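Local coordinates for protein luciferase-like monooxygenase (PDB 4US5) that probably acts as a flavin-dependent monooxygenase of the bacterial luciferase family, inserting oxygen into a substrate within a TIM-barrel fold, at residues F281-Y286 and T299-A304; R145-L148 and G153-F156; I29-L34 and E41-A46; M250-V255 and P271-L276; A208-G213 and P217-I222. One frame throughout, in Å; residues are numbered along the deposited sequence. Where two conformers were deposited one is given.

From the N terminus, interaction 3 comes first: it closes the turn between helix 21-38 and strand 42-45. Interaction 2 folds the loop after helix 134-147 back on that helix's end. Interaction 5 closes the turn between helix 199-209 and strand 221-229, and Ile-222 packs on Arg-42 and Trp-44 of interaction 3, so both reach the same barrel sheet. Interaction 4 sets the end of helix 233-251 against 271-276, and interaction 1 brings 281-286 onto helix 291-305; these two touch through Leu-276 and Tyr-286. All five follow in series, none nesting or crossing. Interactions 1 and 2 lie on opposite sides of the chain's centre, their own centres about 40 Å apart.

Interaction 1: residues F281-Y286 and T299-A304; sequences FEWPRY and TKMADA
The indole of Trp-283 overlaps the side chain of Met-301, a selenomethionine in this crystal, with one face laid on the methylene CG. That carbon is 3.5 Å from the centroid of the five-membered ring and only 6° off its normal, which establishes a CH-pi contact. The selenium stands further to one side: Met-301 SE is 4.6 Å from the same centroid and 28° off the normal, an oblique Met-aromatic contact. A bend at the last torsion (chi3 71°) brings Met-301 CE to 4.0 Å from Trp-283 CB, so the chain follows the indole back toward its root. One helical turn on, Ala-304 meets the six-membered ring at its edge, CB lying 3.6 Å from Trp-283 CZ2. The opposite face of the indole carries Glu-282 CD, whose carboxylate makes a salt bridge with Arg-200 of helix 199-209. Trp-283 also touches Thr-199 and Arg-200, and thus wedges the loop before strand 286-289 between helix 291-305 and helix 199-209 of the barrel's outer layer. No hydrogen bond spans the two segments; cohesion here probably rests on dispersion and the exclusion of water, to which the selenium may contribute.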
# COMPACT_ATOMS: atom_id res chain seq x y z
N PHE B 281 18.23 -33.11 8.06
CA PHE B 281 16.91 -33.40 7.55
C PHE B 281 17.08 -34.22 6.28
O PHE B 281 18.18 -34.39 5.78
CB PHE B 281 16.16 -32.10 7.24
CG PHE B 281 16.18 -31.10 8.38
CD1 PHE B 281 15.40 -31.30 9.50
CD2 PHE B 281 17.06 -30.02 8.35
CE1 PHE B 281 15.44 -30.42 10.57
CE2 PHE B 281 17.08 -29.12 9.41
CZ PHE B 281 16.26 -29.31 10.51
N GLU B 282 15.98 -34.67 5.73
CA GLU B 282 16.04 -35.37 4.46
C GLU B 282 16.74 -34.49 3.40
O GLU B 282 17.62 -34.95 2.67
CB GLU B 282 14.64 -35.76 4.00
CG GLU B 282 14.68 -36.42 2.63
CD GLU B 282 13.35 -36.91 2.14
OE1 GLU B 282 12.29 -36.54 2.72
OE2 GLU B 282 13.37 -37.62 1.13
N TRP B 283 16.30 -33.24 3.30
CA TRP B 283 16.86 -32.30 2.36
C TRP B 283 17.52 -31.16 3.12
O TRP B 283 17.05 -30.79 4.20
CB TRP B 283 15.77 -31.75 1.44
CG TRP B 283 15.09 -32.79 0.63
CD1 TRP B 283 15.69 -33.70 -0.19
CD2 TRP B 283 13.69 -33.02 0.52
NE1 TRP B 283 14.76 -34.48 -0.79
CE2 TRP B 283 13.51 -34.08 -0.38
CE3 TRP B 283 12.56 -32.42 1.08
CZ2 TRP B 283 12.25 -34.56 -0.73
CZ3 TRP B 283 11.31 -32.89 0.70
CH2 TRP B 283 11.18 -33.96 -0.18
N PRO B 284 18.58 -30.56 2.54
CA PRO B 284 19.22 -29.47 3.28
C PRO B 284 18.24 -28.33 3.53
O PRO B 284 17.44 -28.00 2.65
CB PRO B 284 20.37 -29.04 2.36
CG PRO B 284 20.09 -29.63 1.03
CD PRO B 284 19.17 -30.78 1.21
N ARG B 285 18.33 -27.68 4.68
CA ARG B 285 17.46 -26.56 4.97
C ARG B 285 17.61 -25.45 3.91
O ARG B 285 16.62 -24.89 3.40
CB ARG B 285 17.75 -25.97 6.34
CG ARG B 285 16.78 -24.83 6.69
CD ARG B 285 17.23 -24.05 7.89
NE ARG B 285 17.06 -24.82 9.12
CZ ARG B 285 15.93 -24.92 9.80
NH1 ARG B 285 14.84 -24.33 9.37
NH2 ARG B 285 15.88 -25.64 10.89
N TYR B 286 18.86 -25.14 3.61
CA TYR B 286 19.22 -24.15 2.61
C TYR B 286 20.03 -24.86 1.52
O TYR B 286 20.96 -25.63 1.81
CB TYR B 286 20.09 -23.06 3.24
CG TYR B 286 19.47 -22.36 4.43
CD1 TYR B 286 18.10 -22.13 4.50
CD2 TYR B 286 20.26 -21.90 5.48
CE1 TYR B 286 17.56 -21.45 5.58
CE2 TYR B 286 19.71 -21.23 6.56
CZ TYR B 286 18.37 -21.02 6.61
OH TYR B 286 17.81 -20.36 7.66
N THR B 299 15.33 -30.26 -8.08
CA THR B 299 14.46 -31.08 -8.91
C THR B 299 13.97 -32.33 -8.14
O THR B 299 12.80 -32.69 -8.22
CB THR B 299 15.16 -31.47 -10.23
OG1 THR B 299 15.40 -30.29 -10.99
CG2 THR B 299 14.28 -32.40 -11.05
N LYS B 300 14.87 -32.97 -7.39
CA LYS B 300 14.48 -34.09 -6.52
C LYS B 300 13.38 -33.66 -5.57
O LYS B 300 12.38 -34.38 -5.36
CB LYS B 300 15.67 -34.59 -5.72
CG LYS B 300 16.73 -35.35 -6.51
CD LYS B 300 17.73 -36.04 -5.56
CE LYS B 300 18.74 -36.93 -6.29
NZ LYS B 300 19.85 -37.41 -5.40
N MSE B 301 13.55 -32.46 -4.99
CA MSE B 301 12.61 -31.95 -4.00
C MSE B 301 11.29 -31.65 -4.62
O MSE B 301 10.24 -31.99 -4.08
CB MSE B 301 13.20 -30.71 -3.32
CG MSE B 301 14.40 -31.11 -2.46
SE MSE B 301 15.44 -29.55 -1.95
CE MSE B 301 14.15 -28.81 -0.69
N ALA B 302 11.32 -31.03 -5.79
CA ALA B 302 10.09 -30.75 -6.53
C ALA B 302 9.33 -32.03 -6.97
O ALA B 302 8.11 -32.10 -6.84
CB ALA B 302 10.38 -29.87 -7.72
N ASP B 303 10.05 -33.03 -7.46
CA ASP B 303 9.45 -34.30 -7.87
C ASP B 303 8.75 -34.93 -6.68
O ASP B 303 7.62 -35.40 -6.79
CB ASP B 303 10.50 -35.27 -8.40
CG ASP B 303 11.01 -34.90 -9.76
OD1 ASP B 303 10.39 -34.09 -10.45
OD2 ASP B 303 12.08 -35.41 -10.16
N ALA B 304 9.44 -34.95 -5.54
CA ALA B 304 8.91 -35.60 -4.35
C ALA B 304 7.67 -34.93 -3.79
O ALA B 304 6.79 -35.60 -3.26
CB ALA B 304 9.99 -35.71 -3.29

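Interaction 2: residues R145-L148 and G153-F156; sequences RAYL and GLPF
Tyr-147 meets Leu-154 and Phe-156 along its CD1-CE1 side, the two coming obliquely from opposite sides of the ring plane, and every contact across the two segments is of van der Waals type. The aliphatic-to-aromatic contact is the tighter one. Leu-154 CD1 comes to 3.4 Å from Tyr-147 CD1 and 3.7 Å from Tyr-147 CE1, so a single methyl bears on one C-C bond of the phenol ring. The two side chains cross at about a right angle, with the leucine's CB directed at the helix and its CG set opposite the carbonyl carbon (chi1 -76°). The aromatic pair is looser: Phe-156 CZ lies 4.0 Å from Tyr-147 CE1, and one ring corner of each residue takes part, in an oblique apolar contact. Phe-156 gets there with CG lodged between its backbone N and carbonyl carbon (chi1 54°). A third kind of contact involves the main chain, for Ala-146 O is 4.2 Å from the same leucine methyl; that carbonyl is engaged by the hydroxyl of Ser-152, which also ties the intervening turn to the helix. The loop leading to strand 167-172 is thereby folded back over the last turn of helix 134-147. Helix 87-100 adjoins both rings, Leu-88 touching each of them, while Ala-122 and Val-119 of the second subunit pack on Tyr-147 and Phe-156 respectively.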
# COMPACT_ATOMS: atom_id res chain seq x y z
N ARG B 145 -12.22 -14.30 1.67
CA ARG B 145 -12.74 -14.88 0.41
C ARG B 145 -14.15 -14.37 0.13
O ARG B 145 -14.46 -14.03 -1.01
CB ARG B 145 -12.65 -16.43 0.51
CG ARG B 145 -12.85 -17.27 -0.72
CD ARG B 145 -12.79 -18.74 -0.28
NE ARG B 145 -11.85 -19.53 -1.05
CZ ARG B 145 -11.52 -20.79 -0.76
NH1 ARG B 145 -12.05 -21.40 0.29
NH2 ARG B 145 -10.67 -21.44 -1.53
N ALA B 146 -14.97 -14.21 1.17
CA ALA B 146 -16.31 -13.68 1.02
C ALA B 146 -16.30 -12.22 0.61
O ALA B 146 -17.07 -11.79 -0.24
CB ALA B 146 -17.10 -13.85 2.32
N TYR B 147 -15.40 -11.43 1.19
CA TYR B 147 -15.31 -10.02 0.77
C TYR B 147 -14.85 -9.89 -0.66
O TYR B 147 -15.24 -8.97 -1.37
CB TYR B 147 -14.39 -9.24 1.70
CG TYR B 147 -14.98 -8.93 3.06
CD1 TYR B 147 -16.23 -8.34 3.18
CD2 TYR B 147 -14.26 -9.17 4.20
CE1 TYR B 147 -16.73 -8.00 4.42
CE2 TYR B 147 -14.75 -8.86 5.44
CZ TYR B 147 -15.99 -8.29 5.54
OH TYR B 147 -16.45 -7.97 6.75
N LEU B 148 -14.03 -10.81 -1.12
CA LEU B 148 -13.57 -10.82 -2.49
C LEU B 148 -14.61 -11.38 -3.49
O LEU B 148 -14.38 -11.38 -4.68
CB LEU B 148 -12.24 -11.60 -2.62
CG LEU B 148 -11.06 -10.91 -1.92
CD1 LEU B 148 -9.86 -11.84 -1.85
CD2 LEU B 148 -10.68 -9.63 -2.67
N GLY B 153 -23.68 -11.32 -1.00
CA GLY B 153 -24.88 -10.84 -0.33
C GLY B 153 -24.61 -9.94 0.87
O GLY B 153 -25.45 -9.82 1.76
N LEU B 154 -23.46 -9.28 0.87
CA LEU B 154 -23.13 -8.35 1.94
C LEU B 154 -23.95 -7.07 1.81
O LEU B 154 -24.31 -6.69 0.71
CB LEU B 154 -21.64 -8.02 1.91
CG LEU B 154 -20.73 -9.13 2.44
CD1 LEU B 154 -19.31 -8.93 1.93
CD2 LEU B 154 -20.78 -9.16 3.96
N PRO B 155 -24.24 -6.40 2.94
CA PRO B 155 -25.01 -5.16 2.86
C PRO B 155 -24.26 -3.94 2.23
O PRO B 155 -24.85 -2.88 2.08
CB PRO B 155 -25.34 -4.87 4.33
CG PRO B 155 -24.28 -5.55 5.12
CD PRO B 155 -23.91 -6.77 4.33
N PHE B 156 -22.99 -4.11 1.85
CA PHE B 156 -22.24 -3.02 1.23
C PHE B 156 -21.29 -3.57 0.18
O PHE B 156 -21.04 -4.77 0.15
CB PHE B 156 -21.48 -2.22 2.31
CG PHE B 156 -20.60 -3.07 3.20
CD1 PHE B 156 -19.38 -3.54 2.74
CD2 PHE B 156 -20.98 -3.40 4.50
CE1 PHE B 156 -18.58 -4.32 3.53
CE2 PHE B 156 -20.18 -4.19 5.31
CZ PHE B 156 -18.96 -4.65 4.82

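Interaction 3: residues I29-L34 and E41-A46; sequences IELARL and ERFWVA
Phe-43 leaves strand 42-45 with its CB directed at helix 21-38 and lays one ring face on Ala-32. With CG opposite the backbone N (chi1 -172°), the ring extends from the strand to the helix surface. CG, the first ring atom, is 4.0 Å from Ala-32 CB. Next along, CD2 lies 3.6 Å from Ala-32 CA, so the ring rests on the helix backbone as well as on the methyl. CE2 goes deepest: it is 3.5 Å from Ala-32 CA, and at this corner Leu-31 CG approaches near the ring plane, 4.1 Å from CE2. This is the return half of a beta-alpha-beta unit, in which strand 6-11, helix 21-38 and strand 42-45 follow one another around the parallel TIM barrel, and Phe-43 lies in the layer between strand and helix. At the tip, CZ meets Ala-32 CB at 3.9 Å. The methyl stands 3.7 Å from the ring centroid and 16° off the normal, a CH-pi contact over the face. An alanine here would remove the ring and would probably open a gap under Ala-32 and beside Leu-31, with the helix less firmly seated on the strand. Around the same ring gather Val-9 of strand 6-11 and Ile-66 of helix 59-68.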
# COMPACT_ATOMS: atom_id res chain seq x y z
N ILE B 29 13.33 -3.98 -6.06
CA ILE B 29 12.86 -3.56 -7.38
C ILE B 29 13.75 -4.06 -8.52
O ILE B 29 13.26 -4.58 -9.53
CB ILE B 29 12.74 -2.02 -7.41
CG1 ILE B 29 11.68 -1.57 -6.42
CG2 ILE B 29 12.40 -1.53 -8.81
CD1 ILE B 29 11.69 -0.08 -6.11
N GLU B 30 15.06 -3.93 -8.33
CA GLU B 30 16.03 -4.41 -9.29
C GLU B 30 15.91 -5.92 -9.51
O GLU B 30 15.90 -6.42 -10.67
CB GLU B 30 17.45 -4.11 -8.82
CG GLU B 30 18.46 -4.34 -9.94
CD GLU B 30 19.89 -3.95 -9.59
OE1 GLU B 30 20.19 -3.72 -8.38
OE2 GLU B 30 20.72 -3.93 -10.56
N LEU B 31 15.74 -6.65 -8.44
CA LEU B 31 15.57 -8.11 -8.54
C LEU B 31 14.28 -8.46 -9.25
O LEU B 31 14.25 -9.37 -10.08
CB LEU B 31 15.66 -8.77 -7.18
CG LEU B 31 15.45 -10.27 -7.15
CD1 LEU B 31 16.48 -11.00 -8.00
CD2 LEU B 31 15.48 -10.77 -5.71
N ALA B 32 13.21 -7.74 -8.95
CA ALA B 32 11.94 -7.99 -9.61
C ALA B 32 11.99 -7.72 -11.13
O ALA B 32 11.45 -8.48 -11.89
CB ALA B 32 10.85 -7.15 -8.99
N ARG B 33 12.65 -6.64 -11.53
CA ARG B 33 12.84 -6.35 -12.96
C ARG B 33 13.63 -7.48 -13.64
O ARG B 33 13.26 -7.97 -14.72
CB ARG B 33 13.56 -5.03 -13.15
CG ARG B 33 12.74 -3.79 -12.82
CD ARG B 33 13.66 -2.61 -13.17
NE ARG B 33 13.18 -1.30 -12.78
CZ ARG B 33 13.78 -0.51 -11.91
NH1 ARG B 33 14.88 -0.92 -11.28
NH2 ARG B 33 13.26 0.68 -11.65
N LEU B 34 14.67 -7.95 -12.97
CA LEU B 34 15.46 -9.09 -13.50
C LEU B 34 14.61 -10.34 -13.62
O LEU B 34 14.59 -11.00 -14.67
CB LEU B 34 16.68 -9.34 -12.65
CG LEU B 34 17.57 -10.51 -13.10
CD1 LEU B 34 18.15 -10.24 -14.52
CD2 LEU B 34 18.68 -10.73 -12.14
N GLU B 41 7.91 -16.80 -12.62
CA GLU B 41 6.45 -16.80 -12.65
C GLU B 41 5.81 -15.70 -11.82
O GLU B 41 4.88 -15.03 -12.28
CB GLU B 41 5.86 -18.13 -12.16
CG GLU B 41 6.32 -19.33 -12.92
CD GLU B 41 5.91 -19.32 -14.38
OE1 GLU B 41 4.77 -18.84 -14.69
OE2 GLU B 41 6.78 -19.72 -15.19
N ARG B 42 6.28 -15.55 -10.57
CA ARG B 42 5.73 -14.57 -9.62
C ARG B 42 6.82 -14.03 -8.71
O ARG B 42 7.85 -14.68 -8.50
CB ARG B 42 4.56 -15.12 -8.80
CG ARG B 42 4.92 -16.19 -7.75
CD ARG B 42 3.71 -17.01 -7.33
NE ARG B 42 3.28 -17.96 -8.36
CZ ARG B 42 2.06 -18.02 -8.90
NH1 ARG B 42 1.11 -17.13 -8.58
NH2 ARG B 42 1.77 -18.96 -9.79
N PHE B 43 6.56 -12.87 -8.15
CA PHE B 43 7.47 -12.20 -7.24
C PHE B 43 6.63 -11.87 -6.01
O PHE B 43 5.69 -11.06 -6.09
CB PHE B 43 8.00 -10.93 -7.88
CG PHE B 43 9.10 -10.25 -7.08
CD1 PHE B 43 8.80 -9.43 -6.00
CD2 PHE B 43 10.42 -10.46 -7.40
CE1 PHE B 43 9.80 -8.84 -5.27
CE2 PHE B 43 11.42 -9.86 -6.68
CZ PHE B 43 11.11 -9.04 -5.62
N TRP B 44 6.94 -12.51 -4.89
CA TRP B 44 6.22 -12.26 -3.68
C TRP B 44 7.04 -11.44 -2.70
O TRP B 44 8.25 -11.63 -2.59
CB TRP B 44 5.85 -13.58 -3.02
CG TRP B 44 4.69 -14.27 -3.62
CD1 TRP B 44 3.90 -13.83 -4.64
CD2 TRP B 44 4.22 -15.56 -3.27
NE1 TRP B 44 2.93 -14.75 -4.91
CE2 TRP B 44 3.08 -15.82 -4.06
CE3 TRP B 44 4.61 -16.51 -2.32
CZ2 TRP B 44 2.37 -17.01 -4.01
CZ3 TRP B 44 3.89 -17.70 -2.25
CH2 TRP B 44 2.77 -17.92 -3.06
N VAL B 45 6.36 -10.59 -1.95
CA VAL B 45 7.00 -9.78 -0.92
C VAL B 45 6.46 -10.24 0.45
O VAL B 45 5.24 -10.26 0.66
CB VAL B 45 6.69 -8.29 -1.12
CG1 VAL B 45 7.39 -7.42 -0.05
CG2 VAL B 45 7.12 -7.84 -2.50
N ALA B 46 7.37 -10.52 1.39
CA ALA B 46 7.03 -11.04 2.71
C ALA B 46 6.81 -9.87 3.69
O ALA B 46 7.20 -8.74 3.42
CB ALA B 46 8.10 -11.99 3.21

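Interaction 4: residues M250-V255 and P271-L276; sequences MSQGDV and PGPDPL
Ser-251 OG is hydrogen-bonded to the carbonyl oxygen of Arg-248 one turn back in its own helix, and from that position it faces two prolines of the segment 271-276. OG lies 3.7 Å from Pro-273 CB and 4.0 Å from Pro-275 CG. The torsion explains the dual role: with OG between the backbone N and the carbonyl carbon (chi1 72°), the hydroxyl can reach the helix carbonyl while its flank remains turned to the proline rings. Ser-251 CB adds a second point on Pro-275, again at 4.0 Å from CG. The serine thus abuts both rings, each of which directs its CB at the helix end. That end, the C terminus of helix 233-251, is a Schellman motif: Gly-253, at positive phi, is the C-prime residue, with its N bonded to Met-250 O at 3.1 Å and Asp-254 N bonded to Arg-249 O. The chain therefore turns off the helix directly after the residues that meet the prolines. Gln-252, just ahead of the glycine, sends its side chain across Pro-273 at about a right angle; its CG is 4.1 Å from Pro-273 CG, a loose contact made by the carbon chain. No hydrogen bond links the two segments directly. The polar ties come from further back in the helix: Pro-273 O accepts a bond from Arg-248 NE, so that Arg-248 holds the serine hydroxyl with its carbonyl and the proline segment with its side chain, and Asp-274 forms a salt bridge with Arg-244, one turn before Arg-248.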
# COMPACT_ATOMS: atom_id res chain seq x y z
N MSE B 250 22.64 -15.30 15.62
CA MSE B 250 21.29 -15.32 16.18
C MSE B 250 21.19 -16.33 17.31
O MSE B 250 20.50 -16.08 18.30
CB MSE B 250 20.24 -15.62 15.12
CG MSE B 250 20.14 -14.52 14.05
SE MSE B 250 19.34 -12.86 14.73
CE MSE B 250 17.43 -13.39 14.81
N SER B 251 21.89 -17.45 17.21
CA SER B 251 21.84 -18.47 18.27
C SER B 251 22.45 -17.94 19.56
O SER B 251 22.17 -18.46 20.63
CB SER B 251 22.54 -19.78 17.84
OG SER B 251 23.95 -19.67 17.80
N GLN B 252 23.28 -16.90 19.46
CA GLN B 252 23.95 -16.29 20.63
C GLN B 252 23.26 -14.99 21.08
O GLN B 252 23.77 -14.29 21.97
CB GLN B 252 25.40 -16.01 20.28
CG GLN B 252 26.20 -17.25 19.93
CD GLN B 252 27.55 -16.93 19.38
OE1 GLN B 252 27.68 -16.41 18.27
NE2 GLN B 252 28.57 -17.20 20.17
N GLY B 253 22.12 -14.66 20.48
CA GLY B 253 21.39 -13.43 20.76
C GLY B 253 22.01 -12.17 20.17
O GLY B 253 21.71 -11.06 20.60
N ASP B 254 22.86 -12.35 19.17
CA ASP B 254 23.59 -11.29 18.51
C ASP B 254 22.79 -10.96 17.25
O ASP B 254 22.91 -11.64 16.22
CB ASP B 254 24.99 -11.77 18.20
CG ASP B 254 25.83 -10.77 17.46
OD1 ASP B 254 25.40 -9.63 17.24
OD2 ASP B 254 26.95 -11.16 17.07
N VAL B 255 22.00 -9.89 17.33
CA VAL B 255 21.08 -9.48 16.25
C VAL B 255 21.66 -8.33 15.47
O VAL B 255 21.66 -7.19 15.92
CB VAL B 255 19.70 -9.08 16.84
CG1 VAL B 255 18.71 -8.71 15.72
CG2 VAL B 255 19.14 -10.22 17.68
N PRO B 271 36.24 -21.81 15.73
CA PRO B 271 35.34 -22.59 16.57
C PRO B 271 34.12 -21.78 17.02
O PRO B 271 34.22 -20.56 17.21
CB PRO B 271 36.21 -22.95 17.79
CG PRO B 271 37.62 -22.86 17.31
CD PRO B 271 37.63 -21.80 16.24
N GLY B 272 32.99 -22.45 17.19
CA GLY B 272 31.77 -21.77 17.60
C GLY B 272 30.51 -22.48 17.13
O GLY B 272 30.58 -23.45 16.40
N PRO B 273 29.35 -22.00 17.58
CA PRO B 273 28.10 -22.57 17.12
C PRO B 273 28.02 -22.59 15.59
O PRO B 273 28.44 -21.63 14.91
CB PRO B 273 27.03 -21.65 17.71
CG PRO B 273 27.72 -20.90 18.82
CD PRO B 273 29.14 -20.79 18.41
N ASP B 274 27.54 -23.70 15.05
CA ASP B 274 27.16 -23.78 13.64
C ASP B 274 25.83 -24.55 13.59
O ASP B 274 25.80 -25.74 13.27
CB ASP B 274 28.26 -24.47 12.84
CG ASP B 274 28.09 -24.31 11.34
OD1 ASP B 274 26.96 -24.02 10.88
OD2 ASP B 274 29.09 -24.47 10.63
N PRO B 275 24.73 -23.87 13.98
CA PRO B 275 23.42 -24.49 14.00
C PRO B 275 23.07 -25.18 12.68
O PRO B 275 22.46 -26.25 12.71
CB PRO B 275 22.46 -23.32 14.23
CG PRO B 275 23.28 -22.26 14.83
CD PRO B 275 24.67 -22.44 14.34
N LEU B 276 23.48 -24.62 11.56
CA LEU B 276 23.12 -25.21 10.26
C LEU B 276 23.87 -26.54 10.02
O LEU B 276 23.35 -27.45 9.37
CB LEU B 276 23.39 -24.25 9.13
CG LEU B 276 22.63 -22.93 9.22
CD1 LEU B 276 23.02 -22.03 8.07
CD2 LEU B 276 21.12 -23.19 9.24

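Interaction 5: residues A208-G213 and P217-I222; sequences AAFVPG and PSPRPI
Phe-210 lays one ring face on Pro-219, and its far end meets the Ser-218 carbonyl group. The apolar part of the contact is between the ring and the pyrrolidine: Pro-219 CD is 3.7 Å from Phe-210 CD2 and stands 4.1 Å from the ring centroid, 28° off the normal, a CH-pi contact over the face. With CG opposite the backbone N (chi1 -170°), the phenyl is carried across to the second segment. At its far end Phe-210 CE2 lies 3.3 Å from Ser-218 C and Phe-210 CZ lies 3.4 Å from Ser-218 O, an aromatic-to-peptide contact. A third kind is loose contact with a carbonyl oxygen: Pro-217 O is 3.9 Å from Phe-210 CE2, near the ring plane, and 3.4 Å from Pro-212 CG. The end-to-end directions of 210-213 and 217-219 are 141° apart, which fits a chain reversing between helix 199-209 and strand 221-229 in a beta-alpha-beta unit of the barrel. Replacing Phe-210 by a serine would probably leave this side of Pro-219 and the Ser-218 carbonyl group without the ring against it. Tyr-206 and Arg-207 of the helix also touch Pro-219. No hydrogen bond joins the segments, the proline nitrogens carry no hydrogen to donate, and the two segments are probably held together mainly by van der Waals and CH-pi contact.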
# COMPACT_ATOMS: atom_id res chain seq x y z
N ALA B 208 -3.01 -35.17 -0.72
CA ALA B 208 -3.94 -36.27 -0.33
C ALA B 208 -5.30 -35.77 0.18
O ALA B 208 -6.35 -36.27 -0.24
CB ALA B 208 -3.30 -37.14 0.71
N ALA B 209 -5.28 -34.76 1.05
CA ALA B 209 -6.49 -34.21 1.66
C ALA B 209 -7.21 -33.15 0.80
O ALA B 209 -8.27 -32.64 1.20
CB ALA B 209 -6.15 -33.64 3.03
N PHE B 210 -6.67 -32.81 -0.36
CA PHE B 210 -7.18 -31.68 -1.13
C PHE B 210 -8.66 -31.84 -1.45
O PHE B 210 -9.07 -32.85 -2.02
CB PHE B 210 -6.39 -31.49 -2.43
CG PHE B 210 -6.70 -30.20 -3.14
CD1 PHE B 210 -6.20 -28.98 -2.68
CD2 PHE B 210 -7.50 -30.20 -4.27
CE1 PHE B 210 -6.49 -27.79 -3.33
CE2 PHE B 210 -7.79 -29.01 -4.93
CZ PHE B 210 -7.28 -27.80 -4.47
N VAL B 211 -9.43 -30.79 -1.16
CA VAL B 211 -10.82 -30.67 -1.59
C VAL B 211 -10.94 -29.47 -2.53
O VAL B 211 -10.71 -28.35 -2.12
CB VAL B 211 -11.73 -30.42 -0.39
CG1 VAL B 211 -13.18 -30.22 -0.83
CG2 VAL B 211 -11.59 -31.55 0.62
N PRO B 212 -11.33 -29.72 -3.79
CA PRO B 212 -11.44 -28.64 -4.77
C PRO B 212 -12.20 -27.43 -4.25
O PRO B 212 -13.21 -27.58 -3.58
CB PRO B 212 -12.18 -29.31 -5.93
CG PRO B 212 -11.72 -30.73 -5.86
CD PRO B 212 -11.57 -31.05 -4.41
N GLY B 213 -11.66 -26.24 -4.52
CA GLY B 213 -12.32 -24.98 -4.17
C GLY B 213 -12.63 -24.14 -5.40
O GLY B 213 -12.37 -24.57 -6.52
N PRO B 217 -9.52 -26.47 -9.02
CA PRO B 217 -10.00 -27.86 -9.11
C PRO B 217 -9.00 -28.90 -8.66
O PRO B 217 -9.40 -30.01 -8.30
CB PRO B 217 -10.28 -28.02 -10.60
CG PRO B 217 -9.33 -27.11 -11.26
CD PRO B 217 -9.27 -25.90 -10.35
N SER B 218 -7.71 -28.56 -8.70
CA SER B 218 -6.64 -29.51 -8.33
C SER B 218 -5.60 -28.82 -7.41
O SER B 218 -5.55 -27.57 -7.36
CB SER B 218 -5.99 -30.05 -9.60
OG SER B 218 -5.57 -28.98 -10.42
N PRO B 219 -4.81 -29.60 -6.65
CA PRO B 219 -3.78 -29.00 -5.79
C PRO B 219 -2.85 -28.11 -6.59
O PRO B 219 -2.54 -28.41 -7.74
CB PRO B 219 -3.03 -30.22 -5.23
CG PRO B 219 -3.99 -31.37 -5.38
CD PRO B 219 -4.78 -31.07 -6.60
N ARG B 220 -2.43 -27.00 -6.00
CA ARG B 220 -1.48 -26.10 -6.64
C ARG B 220 -0.35 -25.81 -5.63
O ARG B 220 -0.40 -24.84 -4.92
CB ARG B 220 -2.19 -24.81 -7.04
CG ARG B 220 -3.32 -25.01 -8.04
CD ARG B 220 -2.83 -25.05 -9.50
NE ARG B 220 -1.73 -24.12 -9.74
CZ ARG B 220 -1.87 -22.80 -9.85
NH1 ARG B 220 -3.07 -22.23 -9.72
NH2 ARG B 220 -0.80 -22.03 -10.07
N PRO B 221 0.63 -26.72 -5.55
CA PRO B 221 1.69 -26.59 -4.57
C PRO B 221 2.91 -25.82 -5.08
O PRO B 221 3.42 -26.09 -6.18
CB PRO B 221 2.05 -28.07 -4.25
CG PRO B 221 1.30 -28.93 -5.22
CD PRO B 221 0.70 -28.02 -6.25
N ILE B 222 3.41 -24.93 -4.24
CA ILE B 222 4.69 -24.27 -4.42
C ILE B 222 5.58 -24.67 -3.24
O ILE B 222 5.11 -24.73 -2.10
CB ILE B 222 4.51 -22.72 -4.41
CG1 ILE B 222 3.89 -22.29 -5.73
CG2 ILE B 222 5.83 -22.00 -4.17
CD1 ILE B 222 3.68 -20.79 -5.85